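Local coordinates for sortase family protein (Streptococcus agalactiae, PDB 3O0P) that is a pilus-related sortase C that probably joins pilus subunits covalently by transpeptidation during pilus assembly on the bacterial surface, at residues Asp138-Gln143 with Ile149-Asp154; Leu179-Thr182 with Val186-His189. All coordinates share one frame; numbering follows the deposited sequence. Where two conformers were deposited one is given.

How the interactions relate
Both contacts belong to one mixed eight-stranded sheet, which follows the strand order of the sortase beta-barrel, and they come in series along the chain: interaction 1 is complete before interaction 2 begins. Interaction 1 pairs strand 139-143 with the first half of strand 148-159; interaction 2 joins the end of strand 174-182 to the loop that leads into strand 189-198. Strand 189-198 lies between strands 148-159 and 174-182 and so connects the two places. Their centres are 21 Å apart and their nearest atoms about 8 Å, without touching. Interaction 1 is thus barrel framework, whereas interaction 2 lies at the strand end that carries Cys-181, probably the nucleophile.

Interaction 1: residues Asp138-Gln143 with Ile149-Asp154; sequences DKFYIQ and IAYQVD
Residues 139-143 and 149-154 run antiparallel, their strand axes 4.8 Å apart at closest approach and their N-to-C directions at 156°, as the two arms of a beta hairpin in the sortase barrel. The register is evidenced by two hydrogen-bonded pairs, Phe-140 with Tyr-151 and Ile-142 with Ile-149, each joined by bonds in both directions. Phe-140 N donates to Tyr-151 O at 3.0 Å, and Ile-149 N to Ile-142 O at 2.8 Å. Val-153 N adds a fifth bond, to the carbonyl of Asp-138 just ahead of strand 139-143. The non-hydrogen-bonded pairs Lys-139 with Gln-152 and Tyr-141 with Ala-150 alternate with these.

Phe-140, Ile-142, Ile-149 and Tyr-151 share one face of the sheet. Chi1 of Phe-140 is 60°, which sets CG between its backbone N and carbonyl carbon and brings the ring over to Tyr-151. There Tyr-151 CB rests over one ring face as a CH-pi contact, 3.8 Å from the Phe-140 ring centroid. The two aromatic planes lie within 22° of each other, yet the centroids are 5.8 Å apart, so the rings scarcely overlap; beta-carbon over ring is the closer meeting. Val-153 CG2 reaches the Phe-140 edge near the ring plane. Ala-176 and Leu-178 of strand 174-182 and Ile-73 of strand 71-75 also pack on Phe-140, tying the hairpin to the barrel, while the hydroxyl of Tyr-151 is hydrogen-bonded to Asp-174.

On the other face Lys-139 and Gln-152 lie side by side and point the same way, Lys-139 CE 3.8 Å from Gln-152 OE1; Lys-139 NZ bonds instead to the Gly-137 carbonyl. Beside them, in one of the two conformers modelled for Tyr-141, Ala-150 CB meets the ring obliquely, 3.7 Å from Tyr-141 CD1.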
loop_
_atom_site.group_PDB
_atom_site.type_symbol
_atom_site.label_atom_id
_atom_site.label_comp_id
_atom_site.label_asym_id
_atom_site.label_seq_id
_atom_site.Cartn_x
_atom_site.Cartn_y
_atom_site.Cartn_z
ATOM N N ASP A 138 2.590 5.360 -15.887
ATOM C CA ASP A 138 1.557 5.958 -15.059
ATOM C C ASP A 138 2.086 6.153 -13.643
ATOM O O ASP A 138 3.070 5.543 -13.252
ATOM C CB ASP A 138 0.297 5.096 -15.017
ATOM C CG ASP A 138 -0.417 5.048 -16.340
ATOM O OD1 ASP A 138 -0.239 5.959 -17.178
ATOM O OD2 ASP A 138 -1.191 4.103 -16.509
ATOM N N LYS A 139 1.431 7.012 -12.875
ATOM C CA LYS A 139 1.930 7.377 -11.555
ATOM C C LYS A 139 0.889 7.167 -10.469
ATOM O O LYS A 139 -0.315 7.148 -10.695
ATOM C CB LYS A 139 2.426 8.833 -11.569
ATOM C CG LYS A 139 3.575 9.061 -12.556
ATOM C CD LYS A 139 3.851 10.516 -12.821
ATOM C CE LYS A 139 4.873 10.663 -13.930
ATOM N NZ LYS A 139 4.389 10.109 -15.224
ATOM N N PHE A 140 1.383 6.990 -9.259
ATOM C CA PHE A 140 0.530 6.957 -8.087
ATOM C C PHE A 140 1.268 7.573 -6.936
ATOM O O PHE A 140 2.487 7.708 -6.964
ATOM C CB PHE A 140 0.004 5.554 -7.779
ATOM C CG PHE A 140 1.064 4.506 -7.506
ATOM C CD1 PHE A 140 1.507 4.266 -6.218
ATOM C CD2 PHE A 140 1.564 3.714 -8.532
ATOM C CE1 PHE A 140 2.428 3.280 -5.961
ATOM C CE2 PHE A 140 2.484 2.713 -8.260
ATOM C CZ PHE A 140 2.909 2.501 -6.973
ATOM N N TYR A 141 0.497 7.974 -5.937
ATOM C CA TYR A 141 1.000 8.807 -4.860
ATOM C C TYR A 141 0.537 8.269 -3.514
ATOM O O TYR A 141 -0.614 7.888 -3.376
ATOM C CB TYR A 141 0.464 10.237 -5.078
ATOM C CG TYR A 141 0.710 10.730 -6.486
ATOM C CD1 TYR A 141 1.856 11.442 -6.795
ATOM C CD2 TYR A 141 -0.186 10.450 -7.514
ATOM C CE1 TYR A 141 2.106 11.871 -8.082
ATOM C CE2 TYR A 141 0.069 10.871 -8.820
ATOM C CZ TYR A 141 1.214 11.577 -9.086
ATOM O OH TYR A 141 1.472 12.018 -10.362
ATOM N N ILE A 142 1.424 8.284 -2.523
ATOM C CA ILE A 142 1.055 7.917 -1.163
ATOM C C ILE A 142 1.329 9.107 -0.265
ATOM O O ILE A 142 2.454 9.619 -0.248
ATOM C CB ILE A 142 1.852 6.689 -0.668
ATOM C CG1 ILE A 142 1.510 5.469 -1.520
ATOM C CG2 ILE A 142 1.543 6.401 0.795
ATOM C CD1 ILE A 142 2.471 4.323 -1.353
ATOM N N GLN A 143 0.312 9.557 0.457
ATOM C CA GLN A 143 0.500 10.584 1.459
ATOM C C GLN A 143 0.536 9.926 2.816
ATOM O O GLN A 143 -0.334 9.137 3.168
ATOM C CB GLN A 143 -0.618 11.613 1.396
ATOM C CG GLN A 143 -0.423 12.734 2.377
ATOM C CD GLN A 143 -1.537 13.766 2.340
ATOM O OE1 GLN A 143 -2.392 13.762 1.445
ATOM N NE2 GLN A 143 -1.549 14.644 3.338
ATOM N N ILE A 149 4.638 11.001 -1.302
ATOM C CA ILE A 149 5.680 10.366 -2.092
ATOM C C ILE A 149 5.056 9.764 -3.354
ATOM O O ILE A 149 3.940 9.259 -3.333
ATOM C CB ILE A 149 6.472 9.345 -1.240
ATOM C CG1 ILE A 149 5.559 8.264 -0.680
ATOM C CG2 ILE A 149 7.221 10.076 -0.114
ATOM C CD1 ILE A 149 6.268 7.171 0.105
ATOM N N ALA A 150 5.792 9.825 -4.451
ATOM C CA ALA A 150 5.297 9.477 -5.791
ATOM C C ALA A 150 6.077 8.314 -6.370
ATOM O O ALA A 150 7.297 8.197 -6.140
ATOM C CB ALA A 150 5.429 10.669 -6.704
ATOM N N TYR A 151 5.375 7.496 -7.143
ATOM C CA TYR A 151 5.944 6.316 -7.768
ATOM C C TYR A 151 5.489 6.279 -9.223
ATOM O O TYR A 151 4.369 6.693 -9.556
ATOM C CB TYR A 151 5.490 5.044 -7.019
ATOM C CG TYR A 151 6.155 4.960 -5.661
ATOM C CD1 TYR A 151 7.383 4.346 -5.507
ATOM C CD2 TYR A 151 5.569 5.537 -4.541
ATOM C CE1 TYR A 151 8.031 4.338 -4.270
ATOM C CE2 TYR A 151 6.191 5.529 -3.310
ATOM C CZ TYR A 151 7.423 4.936 -3.176
ATOM O OH TYR A 151 8.057 4.937 -1.959
ATOM N N GLN A 152 6.356 5.774 -10.094
ATOM C CA GLN A 152 6.051 5.637 -11.511
ATOM C C GLN A 152 6.106 4.173 -11.909
ATOM O O GLN A 152 7.112 3.501 -11.680
ATOM C CB GLN A 152 7.050 6.430 -12.335
ATOM C CG GLN A 152 6.821 6.314 -13.841
ATOM C CD GLN A 152 7.733 7.234 -14.608
ATOM O OE1 GLN A 152 7.936 8.366 -14.217
ATOM N NE2 GLN A 152 8.301 6.740 -15.690
ATOM N N VAL A 153 4.999 3.679 -12.448
ATOM C CA VAL A 153 4.850 2.266 -12.763
ATOM C C VAL A 153 5.955 1.819 -13.714
ATOM O O VAL A 153 6.174 2.439 -14.760
ATOM C CB VAL A 153 3.468 2.000 -13.382
ATOM C CG1 VAL A 153 3.342 0.545 -13.824
ATOM C CG2 VAL A 153 2.380 2.345 -12.380
ATOM N N ASP A 154 6.612 0.715 -13.369
ATOM C CA ASP A 154 7.677 0.159 -14.197
ATOM C C ASP A 154 7.604 -1.362 -14.375
ATOM O O ASP A 154 8.443 -1.921 -15.052
ATOM C CB ASP A 154 9.070 0.545 -13.656
ATOM C CG ASP A 154 9.428 -0.126 -12.330
ATOM O OD1 ASP A 154 8.774 -1.098 -11.925
ATOM O OD2 ASP A 154 10.431 0.339 -11.711
#

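Interaction 2: residues Leu179-Thr182 with Val186-His189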
loop_
_atom_site.group_PDB
_atom_site.type_symbol
_atom_site.label_atom_id
_atom_site.label_comp_id
_atom_site.label_asym_id
_atom_site.label_seq_id
_atom_site.Cartn_x
_atom_site.Cartn_y
_atom_site.Cartn_z
ATOM N N LEU A 179 -1.464 -3.948 -5.146
ATOM C CA LEU A 179 -1.808 -5.359 -5.191
ATOM C C LEU A 179 -3.311 -5.565 -5.184
ATOM O O LEU A 179 -4.012 -4.979 -4.359
ATOM C CB LEU A 179 -1.201 -6.061 -3.965
ATOM C CG LEU A 179 -1.608 -7.503 -3.681
ATOM C CD1 LEU A 179 -1.089 -8.398 -4.751
ATOM C CD2 LEU A 179 -1.114 -7.936 -2.293
ATOM N N THR A 180 -3.818 -6.368 -6.109
ATOM C CA THR A 180 -5.214 -6.750 -6.044
ATOM C C THR A 180 -5.401 -8.171 -6.577
ATOM O O THR A 180 -4.430 -8.814 -6.970
ATOM C CB THR A 180 -6.127 -5.740 -6.756
ATOM O OG1 THR A 180 -7.483 -5.969 -6.357
ATOM C CG2 THR A 180 -6.032 -5.829 -8.271
ATOM N N CYS A 181 -6.638 -8.660 -6.560
ATOM C CA CYS A 181 -6.985 -9.975 -7.109
ATOM C C CYS A 181 -7.374 -9.937 -8.560
ATOM O O CYS A 181 -7.918 -8.943 -9.033
ATOM C CB CYS A 181 -8.182 -10.538 -6.390
ATOM S SG CYS A 181 -7.787 -10.960 -4.776
ATOM N N THR A 182 -7.134 -11.038 -9.263
ATOM C CA THR A 182 -7.448 -11.118 -10.678
ATOM C C THR A 182 -7.584 -12.595 -11.037
ATOM O O THR A 182 -7.031 -13.454 -10.341
ATOM C CB THR A 182 -6.333 -10.444 -11.520
ATOM O OG1 THR A 182 -6.747 -10.360 -12.890
ATOM C CG2 THR A 182 -5.018 -11.219 -11.437
ATOM N N VAL A 186 -12.937 -13.842 -9.928
ATOM C CA VAL A 186 -12.446 -15.214 -10.047
ATOM C C VAL A 186 -11.307 -15.417 -9.040
ATOM O O VAL A 186 -11.294 -16.376 -8.274
ATOM C CB VAL A 186 -11.980 -15.519 -11.495
ATOM C CG1 VAL A 186 -11.348 -16.917 -11.580
ATOM C CG2 VAL A 186 -13.150 -15.388 -12.473
ATOM N N ASN A 187 -10.338 -14.507 -9.044
ATOM C CA ASN A 187 -9.413 -14.363 -7.920
ATOM C C ASN A 187 -8.480 -15.542 -7.711
ATOM O O ASN A 187 -8.045 -15.819 -6.597
ATOM C CB ASN A 187 -10.201 -14.080 -6.638
ATOM C CG ASN A 187 -11.010 -12.803 -6.731
ATOM O OD1 ASN A 187 -10.659 -11.889 -7.467
ATOM N ND2 ASN A 187 -12.109 -12.742 -5.989
ATOM N N THR A 188 -8.101 -16.194 -8.793
ATOM C CA THR A 188 -7.103 -17.261 -8.705
ATOM C C THR A 188 -5.677 -16.708 -8.624
ATOM O O THR A 188 -4.741 -17.413 -8.211
ATOM C CB THR A 188 -7.187 -18.169 -9.924
ATOM O OG1 THR A 188 -7.194 -17.348 -11.094
ATOM C CG2 THR A 188 -8.461 -19.041 -9.876
ATOM N N HIS A 189 -5.521 -15.440 -9.006
ATOM C CA HIS A 189 -4.204 -14.828 -9.160
ATOM C C HIS A 189 -4.171 -13.439 -8.549
ATOM O O HIS A 189 -5.188 -12.926 -8.070
ATOM C CB HIS A 189 -3.813 -14.757 -10.637
ATOM C CG HIS A 189 -3.534 -16.099 -11.243
ATOM N ND1 HIS A 189 -4.526 -16.998 -11.560
ATOM C CD2 HIS A 189 -2.365 -16.695 -11.563
ATOM C CE1 HIS A 189 -3.977 -18.090 -12.063
ATOM N NE2 HIS A 189 -2.666 -17.929 -12.082
#
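A classic beta bulge forms where strand 174-182 ends and the chain returns toward strand 189-198: Thr-188 and His-189 both face the single residue Thr-182. The evidence is in the backbone. His-189 N donates to Thr-182 O at 2.8 Å with a C=O...N angle of 173°, but its N-H is bent away from the acceptor (143° at the hydrogen), and Thr-188 N, 3.3 Å from Thr-182 O, has too poor an angle to count as a bond. In return Thr-182 N donates to His-189 O at 3.0 Å, but from above the carbonyl plane rather than toward a lone pair. The two bonds make Thr-182 and His-189 an antiparallel hydrogen-bonded pair with distorted geometry, and the pairing continues into the sheet through Thr-180 and Leu-191.

The side chains of Thr-182 and His-189 leave on the same face. With OG1 of Thr-182 anti to its backbone N (chi1 -172°), the methyl CG2 is left to lean on His-189, 3.8 Å from CB. Val-158 of strand 148-159 touches both residues. The His-189 ring is tied within its own segment: Thr-188 OG1 lies at the ring edge, in plane, hydrogen-bonded to ND1 at 2.7 Å, which restricts the ring's rotation.

The backbone of Cys-181 adds a weak CA-H...O contact, its CA 3.6 Å from His-189 O, and the Asn-187 side chain packs beside its CB; the Cys-181 carbonyl is hydrogen-bonded to Ser-120. Leu-Thr-Cys at residues 179-181 matches the end of the TLXTC signature, so Cys-181 is probably the nucleophile, at the strand end characteristic of the sortase active site.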